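Local coordinates for protein probable zinc protease PqqL (Escherichia coli, PDB 6OFS) that probably acts as a zinc-dependent endopeptidase of the M16 family in the bacterial periplasm, binding one zinc ion per subunit, at residues A[473-478]-A[560-565]; A[503-508]-A[676-681]; A[544-549]-A[602-607]. One frame throughout, in Å; residues are numbered along the deposited sequence.

Contact 1. Residues A[473-478]-A[560-565]; sequences LSLTVD and KRWSAE
L475 lays its CD1 methyl over the indole face of W562, 3.6 Å from the centroid of the six-membered ring and only 5° off the ring normal, a CH-pi contact. The contact joins helix 556-565 to the loop between helix 448-459 and strand 485-492, the connection leading into the C-terminal half of the two-part M16 fold. The indole is also met at its rim: the carbonyl oxygen L473 O lies in the ring plane, 3.5 Å from W562 CD1, without forming a hydrogen bond. W562 reaches the loop because its CG is anti to the backbone N (chi1 176°), which carries the ring off the helix. L473 also meets R561, their side chains crossing at about a right angle. L473 CD1 sits over the centre of one guanidinium face, 3.4 Å from R561 NH1, a methyl against a flat charged group.

Further out, L554 packs on both leucines and V551 on L475, while P592 and Q595 of helix 591-602 touch W562. R561 NH1 donates to the backbone oxygen of R471, earlier in the loop, which helps to hold the guanidinium; a long, weak ion pair from R561 NE to E353 adds to it. One turn along the helix from R561, E565 forms a salt bridge with the group, R561 NH2 to E565 OE2 at 3.1 Å.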
loop_
_atom_site.group_PDB
_atom_site.type_symbol
_atom_site.label_atom_id
_atom_site.label_comp_id
_atom_site.label_asym_id
_atom_site.label_seq_id
_atom_site.Cartn_x
_atom_site.Cartn_y
_atom_site.Cartn_z
ATOM N N LEU A 473 12.141 -3.808 -15.874
ATOM C CA LEU A 473 12.289 -3.199 -14.555
ATOM C C LEU A 473 13.665 -2.567 -14.379
ATOM O O LEU A 473 14.692 -3.197 -14.671
ATOM C CB LEU A 473 12.041 -4.224 -13.428
ATOM C CG LEU A 473 10.737 -5.043 -13.412
ATOM C CD1 LEU A 473 10.801 -6.079 -12.332
ATOM C CD2 LEU A 473 9.492 -4.158 -13.192
ATOM N N SER A 474 13.679 -1.317 -13.885
ATOM C CA SER A 474 14.906 -0.565 -13.615
ATOM C C SER A 474 14.751 0.337 -12.397
ATOM O O SER A 474 13.647 0.793 -12.090
ATOM C CB SER A 474 15.344 0.245 -14.837
ATOM O OG SER A 474 14.520 1.378 -15.069
ATOM N N LEU A 475 15.859 0.571 -11.700
ATOM C CA LEU A 475 15.915 1.461 -10.554
ATOM C C LEU A 475 16.898 2.575 -10.890
ATOM O O LEU A 475 17.640 3.050 -10.025
ATOM C CB LEU A 475 16.321 0.707 -9.284
ATOM C CG LEU A 475 15.250 -0.134 -8.622
ATOM C CD1 LEU A 475 15.826 -0.897 -7.450
ATOM C CD2 LEU A 475 14.089 0.722 -8.155
ATOM N N THR A 476 16.889 2.990 -12.171
ATOM C CA THR A 476 17.746 4.039 -12.713
ATOM C C THR A 476 17.461 5.374 -11.994
ATOM O O THR A 476 16.306 5.744 -11.757
ATOM C CB THR A 476 17.667 4.077 -14.266
ATOM O OG1 THR A 476 18.801 4.774 -14.795
ATOM C CG2 THR A 476 16.346 4.663 -14.805
ATOM N N VAL A 477 18.543 6.033 -11.584
ATOM C CA VAL A 477 18.537 7.291 -10.842
ATOM C C VAL A 477 19.212 8.340 -11.707
ATOM O O VAL A 477 20.321 8.105 -12.198
ATOM C CB VAL A 477 19.286 7.136 -9.479
ATOM C CG1 VAL A 477 19.328 8.445 -8.701
ATOM C CG2 VAL A 477 18.685 6.019 -8.630
ATOM N N ASP A 478 18.560 9.506 -11.873
ATOM C CA ASP A 478 19.139 10.616 -12.625
ATOM C C ASP A 478 20.326 11.172 -11.829
ATOM O O ASP A 478 20.223 11.368 -10.609
ATOM C CB ASP A 478 18.086 11.707 -12.913
ATOM C CG ASP A 478 17.138 11.392 -14.062
ATOM O OD1 ASP A 478 15.913 11.598 -13.896
ATOM O OD2 ASP A 478 17.624 10.947 -15.135
ATOM N N LYS A 560 11.635 -8.229 -5.982
ATOM C CA LYS A 560 12.180 -9.587 -5.921
ATOM C C LYS A 560 12.635 -10.027 -7.311
ATOM O O LYS A 560 13.743 -10.544 -7.450
ATOM C CB LYS A 560 11.159 -10.569 -5.321
ATOM C CG LYS A 560 11.744 -11.936 -4.990
ATOM C CD LYS A 560 10.660 -12.959 -4.649
ATOM C CE LYS A 560 11.226 -14.358 -4.494
ATOM N NZ LYS A 560 10.249 -15.290 -3.870
ATOM N N ARG A 561 11.806 -9.775 -8.339
ATOM C CA ARG A 561 12.124 -10.114 -9.729
ATOM C C ARG A 561 13.367 -9.344 -10.223
ATOM O O ARG A 561 14.291 -9.974 -10.752
ATOM C CB ARG A 561 10.903 -9.910 -10.653
ATOM C CG ARG A 561 11.179 -10.314 -12.103
ATOM C CD ARG A 561 9.927 -10.566 -12.907
ATOM N NE ARG A 561 9.206 -9.346 -13.287
ATOM C CZ ARG A 561 9.483 -8.599 -14.353
ATOM N NH1 ARG A 561 8.729 -7.546 -14.646
ATOM N NH2 ARG A 561 10.531 -8.882 -15.119
ATOM N N TRP A 562 13.398 -7.998 -10.011
ATOM C CA TRP A 562 14.526 -7.123 -10.370
ATOM C C TRP A 562 15.815 -7.604 -9.688
ATOM O O TRP A 562 16.863 -7.655 -10.337
ATOM C CB TRP A 562 14.226 -5.651 -10.005
ATOM C CG TRP A 562 15.366 -4.701 -10.255
ATOM C CD1 TRP A 562 15.632 -4.015 -11.405
ATOM C CD2 TRP A 562 16.400 -4.347 -9.329
ATOM N NE1 TRP A 562 16.766 -3.249 -11.251
ATOM C CE2 TRP A 562 17.260 -3.440 -9.988
ATOM C CE3 TRP A 562 16.702 -4.738 -8.012
ATOM C CZ2 TRP A 562 18.391 -2.901 -9.369
ATOM C CZ3 TRP A 562 17.809 -4.189 -7.392
ATOM C CH2 TRP A 562 18.646 -3.292 -8.069
ATOM N N SER A 563 15.721 -7.956 -8.385
ATOM C CA SER A 563 16.838 -8.439 -7.575
ATOM C C SER A 563 17.445 -9.708 -8.151
ATOM O O SER A 563 18.667 -9.792 -8.287
ATOM C CB SER A 563 16.419 -8.645 -6.123
ATOM O OG SER A 563 16.092 -7.406 -5.511
ATOM N N ALA A 564 16.589 -10.673 -8.536
ATOM C CA ALA A 564 17.011 -11.931 -9.144
ATOM C C ALA A 564 17.597 -11.690 -10.547
ATOM O O ALA A 564 18.668 -12.219 -10.843
ATOM C CB ALA A 564 15.835 -12.891 -9.211
ATOM N N GLU A 565 16.918 -10.875 -11.393
ATOM C CA GLU A 565 17.374 -10.560 -12.759
ATOM C C GLU A 565 18.711 -9.830 -12.757
ATOM O O GLU A 565 19.516 -10.008 -13.677
ATOM C CB GLU A 565 16.344 -9.702 -13.523
ATOM C CG GLU A 565 15.124 -10.452 -14.033
ATOM C CD GLU A 565 14.169 -9.638 -14.893
ATOM O OE1 GLU A 565 14.063 -9.939 -16.106
ATOM O OE2 GLU A 565 13.521 -8.708 -14.357
#

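Contact 2. Residues A[503-508]-A[676-681]; sequences GARVIL and DITFVI
V506 CG1 and I681 CD1 meet at 3.7 Å, and next to them L508 lies alongside I681 with its CD2 3.6 Å from I681 CB. L508 CG, beside the backbone N (chi1 -63°), directs that methyl across to the neighbouring strand. F679 belongs to the same face: A504 CB approaches the ring at its edge and in its plane, 3.9 Å from F679 CE2, while I677 CG2 lies over one face of the ring. I694 of helix 687-697 packs on V506, L508 and I681.

Strands 505-509 and 677-682 are parallel neighbours inside the mixed seven-stranded sheet of the C-terminal half, flanked by strands 495-500 and 517-524. Backbone hydrogen bonds alternate along the pair, from R505 N to I677 O and F679 N to R505 O through to I507 N, which meets F679 O at 2.7 Å, and I681 N, which meets I507 O.

On the opposite face, covered by helix 848-862, I507 CG1 touches T678 CG2 at 3.8 Å. R505 and T678 point the same way, and I507 CD1 lies over one face of the guanidinium. R505 NE is hydrogen-bonded to S497 OG, and a water in the guanidinium plane links R505 NH2, 3.1 Å away, to T678 OG1 at 2.7 Å.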
loop_
_atom_site.group_PDB
_atom_site.type_symbol
_atom_site.label_atom_id
_atom_site.label_comp_id
_atom_site.label_asym_id
_atom_site.label_seq_id
_atom_site.Cartn_x
_atom_site.Cartn_y
_atom_site.Cartn_z
ATOM N N GLY A 503 28.969 15.359 1.761
ATOM C CA GLY A 503 29.522 15.054 3.077
ATOM C C GLY A 503 29.621 13.583 3.426
ATOM O O GLY A 503 30.074 13.250 4.526
ATOM N N ALA A 504 29.181 12.692 2.513
ATOM C CA ALA A 504 29.235 11.257 2.760
ATOM C C ALA A 504 30.659 10.725 2.652
ATOM O O ALA A 504 31.478 11.283 1.912
ATOM C CB ALA A 504 28.320 10.511 1.798
ATOM N N ARG A 505 30.959 9.651 3.399
ATOM C CA ARG A 505 32.281 9.032 3.331
ATOM C C ARG A 505 32.159 7.671 2.637
ATOM O O ARG A 505 31.146 6.991 2.776
ATOM C CB ARG A 505 32.920 8.909 4.719
ATOM C CG ARG A 505 34.429 8.801 4.684
ATOM C CD ARG A 505 34.942 8.438 6.054
ATOM N NE ARG A 505 36.387 8.209 6.073
ATOM C CZ ARG A 505 37.048 7.729 7.122
ATOM N NH1 ARG A 505 38.363 7.559 7.063
ATOM N NH2 ARG A 505 36.400 7.418 8.240
ATOM N N VAL A 506 33.175 7.317 1.850
ATOM C CA VAL A 506 33.263 6.069 1.097
ATOM C C VAL A 506 34.593 5.384 1.464
ATOM O O VAL A 506 35.651 5.982 1.299
ATOM C CB VAL A 506 33.179 6.333 -0.442
ATOM C CG1 VAL A 506 33.417 5.057 -1.245
ATOM C CG2 VAL A 506 31.865 6.995 -0.846
ATOM N N ILE A 507 34.538 4.140 1.930
ATOM C CA ILE A 507 35.730 3.342 2.211
ATOM C C ILE A 507 35.849 2.283 1.111
ATOM O O ILE A 507 34.931 1.476 0.944
ATOM C CB ILE A 507 35.764 2.714 3.639
ATOM C CG1 ILE A 507 35.428 3.742 4.760
ATOM C CG2 ILE A 507 37.114 1.995 3.894
ATOM C CD1 ILE A 507 36.420 4.943 4.930
ATOM N N LEU A 508 36.957 2.300 0.355
ATOM C CA LEU A 508 37.193 1.316 -0.712
ATOM C C LEU A 508 38.271 0.307 -0.351
ATOM O O LEU A 508 39.342 0.685 0.131
ATOM C CB LEU A 508 37.543 1.977 -2.056
ATOM C CG LEU A 508 36.485 2.860 -2.709
ATOM C CD1 LEU A 508 37.057 3.555 -3.921
ATOM C CD2 LEU A 508 35.256 2.061 -3.126
ATOM N N ASP A 676 26.331 11.756 7.946
ATOM C CA ASP A 676 26.320 10.709 8.970
ATOM C C ASP A 676 26.590 9.299 8.377
ATOM O O ASP A 676 26.641 8.305 9.118
ATOM C CB ASP A 676 24.957 10.720 9.697
ATOM C CG ASP A 676 24.693 11.916 10.613
ATOM O OD1 ASP A 676 25.681 12.586 11.037
ATOM O OD2 ASP A 676 23.505 12.161 10.940
ATOM N N ILE A 677 26.740 9.215 7.045
ATOM C CA ILE A 677 26.893 7.928 6.379
ATOM C C ILE A 677 28.308 7.659 5.910
ATOM O O ILE A 677 28.960 8.529 5.336
ATOM C CB ILE A 677 25.863 7.734 5.221
ATOM C CG1 ILE A 677 24.426 8.162 5.644
ATOM C CG2 ILE A 677 25.892 6.291 4.665
ATOM C CD1 ILE A 677 23.428 8.449 4.472
ATOM N N THR A 678 28.748 6.412 6.126
ATOM C CA THR A 678 30.011 5.847 5.649
ATOM C C THR A 678 29.668 4.598 4.808
ATOM O O THR A 678 29.123 3.625 5.333
ATOM C CB THR A 678 30.998 5.595 6.798
ATOM O OG1 THR A 678 30.985 6.720 7.685
ATOM C CG2 THR A 678 32.394 5.383 6.298
ATOM N N PHE A 679 29.925 4.663 3.496
ATOM C CA PHE A 679 29.682 3.554 2.571
ATOM C C PHE A 679 30.938 2.720 2.475
ATOM O O PHE A 679 31.970 3.230 2.051
ATOM C CB PHE A 679 29.312 4.066 1.168
ATOM C CG PHE A 679 28.024 4.844 1.107
ATOM C CD1 PHE A 679 26.817 4.199 0.879
ATOM C CD2 PHE A 679 28.019 6.226 1.266
ATOM C CE1 PHE A 679 25.624 4.919 0.813
ATOM C CE2 PHE A 679 26.826 6.949 1.199
ATOM C CZ PHE A 679 25.635 6.290 0.973
ATOM N N VAL A 680 30.857 1.443 2.863
ATOM C CA VAL A 680 31.978 0.500 2.775
ATOM C C VAL A 680 31.797 -0.358 1.501
ATOM O O VAL A 680 30.878 -1.162 1.430
ATOM C CB VAL A 680 32.161 -0.338 4.076
ATOM C CG1 VAL A 680 33.223 -1.420 3.892
ATOM C CG2 VAL A 680 32.504 0.560 5.265
ATOM N N ILE A 681 32.638 -0.134 0.487
ATOM C CA ILE A 681 32.571 -0.860 -0.784
ATOM C C ILE A 681 33.754 -1.836 -0.891
ATOM O O ILE A 681 34.910 -1.408 -0.900
ATOM C CB ILE A 681 32.405 0.092 -2.014
ATOM C CG1 ILE A 681 31.234 1.095 -1.806
ATOM C CG2 ILE A 681 32.237 -0.704 -3.330
ATOM C CD1 ILE A 681 31.328 2.342 -2.623
HETATM O O HOH W 1 33.335 7.502 8.802
#

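Contact 3. Residues A[544-549]-A[602-607]; sequences KAVSGS and THSTIN
S549 and N607 are joined by the one hydrogen bond between the two segments, in which N607 N donates to S549 OG at 2.8 Å with an N-H...O angle of 149°. The same hydroxyl gives its proton to A545 O, 2.7 Å from S549 OG, so it receives from one segment and donates within the other. Its place beside the backbone N (chi1 -51°) turns it back toward the last turn of helix 539-547. A545 O is itself gripped twice, by S549 OG and by G548 N, which arrive from opposite faces of the carbonyl plane. A second link lies just past the segment: T605 OG1 is hydrogen-bonded to the backbone oxygen of G550. N607 occupies the N-cap of helix 608-623, and its OD1 makes weak hydrogen bonds to the backbone N of N609 and of I610.

V546 carries most of the van der Waals contact, dividing its two methyls. CG1 packs against S604 CB at 3.6 Å and the carbonyl oxygen T605 O at 3.4 Å, whereas CG2 meets I606 CD1 at 3.9 Å, the two side chains crossing at about a right angle. A545 CB touches that same I606 CD1, also at 3.9 Å. From helix 660-668, L664 packs on V546 and A663 on I606, while I610 and L614 of helix 608-623 pack on A545.

The chemistry implies that a buried serine hydroxyl, using both its donor and its acceptor capacity, ties the carbonyl end of one helix to the residue that caps the start of another.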
loop_
_atom_site.group_PDB
_atom_site.type_symbol
_atom_site.label_atom_id
_atom_site.label_comp_id
_atom_site.label_asym_id
_atom_site.label_seq_id
_atom_site.Cartn_x
_atom_site.Cartn_y
_atom_site.Cartn_z
ATOM N N LYS A 544 12.939 -3.319 9.604
ATOM C CA LYS A 544 12.693 -4.628 8.970
ATOM C C LYS A 544 11.480 -4.521 8.050
ATOM O O LYS A 544 11.526 -4.991 6.910
ATOM C CB LYS A 544 12.502 -5.763 10.000
ATOM C CG LYS A 544 13.805 -6.255 10.642
ATOM C CD LYS A 544 14.598 -7.210 9.731
ATOM C CE LYS A 544 15.964 -6.677 9.367
ATOM N NZ LYS A 544 16.501 -7.312 8.128
ATOM N N ALA A 545 10.437 -3.824 8.520
ATOM C CA ALA A 545 9.229 -3.567 7.758
ATOM C C ALA A 545 9.537 -2.783 6.464
ATOM O O ALA A 545 9.121 -3.226 5.387
ATOM C CB ALA A 545 8.222 -2.817 8.616
ATOM N N VAL A 546 10.304 -1.670 6.559
ATOM C CA VAL A 546 10.660 -0.863 5.399
ATOM C C VAL A 546 11.534 -1.656 4.420
ATOM O O VAL A 546 11.319 -1.563 3.207
ATOM C CB VAL A 546 11.262 0.516 5.782
ATOM C CG1 VAL A 546 11.654 1.317 4.550
ATOM C CG2 VAL A 546 10.288 1.325 6.635
ATOM N N SER A 547 12.461 -2.487 4.931
ATOM C CA SER A 547 13.352 -3.280 4.070
ATOM C C SER A 547 12.686 -4.511 3.434
ATOM O O SER A 547 13.256 -5.109 2.520
ATOM C CB SER A 547 14.630 -3.660 4.804
ATOM O OG SER A 547 15.361 -2.483 5.111
ATOM N N GLY A 548 11.483 -4.850 3.885
ATOM C CA GLY A 548 10.714 -5.959 3.331
ATOM C C GLY A 548 9.601 -5.464 2.435
ATOM O O GLY A 548 8.625 -6.178 2.197
ATOM N N SER A 549 9.722 -4.216 1.963
ATOM C CA SER A 549 8.730 -3.560 1.123
ATOM C C SER A 549 9.358 -3.212 -0.205
ATOM O O SER A 549 10.509 -3.562 -0.453
ATOM C CB SER A 549 8.225 -2.293 1.803
ATOM O OG SER A 549 7.814 -2.535 3.138
ATOM N N THR A 602 16.594 6.979 -0.563
ATOM C CA THR A 602 15.810 8.088 -1.121
ATOM C C THR A 602 14.340 7.780 -1.437
ATOM O O THR A 602 13.526 8.704 -1.446
ATOM C CB THR A 602 16.504 8.626 -2.376
ATOM O OG1 THR A 602 16.465 7.614 -3.382
ATOM C CG2 THR A 602 17.945 9.048 -2.121
ATOM N N HIS A 603 14.009 6.527 -1.752
ATOM C CA HIS A 603 12.651 6.134 -2.119
ATOM C C HIS A 603 12.135 4.907 -1.370
ATOM O O HIS A 603 11.643 3.955 -1.989
ATOM C CB HIS A 603 12.546 5.944 -3.641
ATOM C CG HIS A 603 12.724 7.223 -4.390
ATOM N ND1 HIS A 603 13.974 7.666 -4.760
ATOM C CD2 HIS A 603 11.807 8.161 -4.726
ATOM C CE1 HIS A 603 13.785 8.846 -5.332
ATOM N NE2 HIS A 603 12.498 9.188 -5.331
ATOM N N SER A 604 12.214 4.947 -0.032
ATOM C CA SER A 604 11.745 3.850 0.810
ATOM C C SER A 604 10.234 3.882 0.994
ATOM O O SER A 604 9.624 4.956 1.075
ATOM C CB SER A 604 12.447 3.869 2.159
ATOM O OG SER A 604 12.245 5.075 2.874
ATOM N N THR A 605 9.621 2.695 1.024
ATOM C CA THR A 605 8.179 2.521 1.204
ATOM C C THR A 605 7.929 1.524 2.326
ATOM O O THR A 605 8.836 0.784 2.721
ATOM C CB THR A 605 7.519 2.026 -0.104
ATOM O OG1 THR A 605 8.032 0.744 -0.449
ATOM C CG2 THR A 605 7.690 2.993 -1.281
ATOM N N ILE A 606 6.690 1.471 2.808
ATOM C CA ILE A 606 6.296 0.535 3.848
ATOM C C ILE A 606 5.053 -0.269 3.436
ATOM O O ILE A 606 4.015 0.304 3.065
ATOM C CB ILE A 606 6.148 1.226 5.237
ATOM C CG1 ILE A 606 6.079 0.177 6.374
ATOM C CG2 ILE A 606 4.944 2.218 5.281
ATOM C CD1 ILE A 606 6.639 0.624 7.707
ATOM N N ASN A 607 5.165 -1.601 3.510
ATOM C CA ASN A 607 4.035 -2.484 3.286
ATOM C C ASN A 607 3.278 -2.474 4.628
ATOM O O ASN A 607 3.881 -2.657 5.695
ATOM C CB ASN A 607 4.499 -3.890 2.900
ATOM C CG ASN A 607 3.376 -4.865 2.591
ATOM O OD1 ASN A 607 2.494 -5.136 3.417
ATOM N ND2 ASN A 607 3.396 -5.440 1.398
#

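In the fold
All three contacts lie in the C-terminal half of the chain, away from the zinc site of H54 and H58 in the N-terminal half. Contacts 1 and 3 are close neighbours, with centres about 15 Å apart and nearest atoms about 6 Å apart, and helices 539-547 and 556-565 follow each other in sequence. Helix 591-602 links them: it packs on W562 of contact 1 and runs into the 602-607 segment of contact 3. Contact 2 lies farther off, its centre about 23 Å from that of contact 1 and about 22 Å from that of contact 3. Helix 687-697 borders both contact 2 and the 473-478 segment, where R696 and Y697 touch T476 and V477.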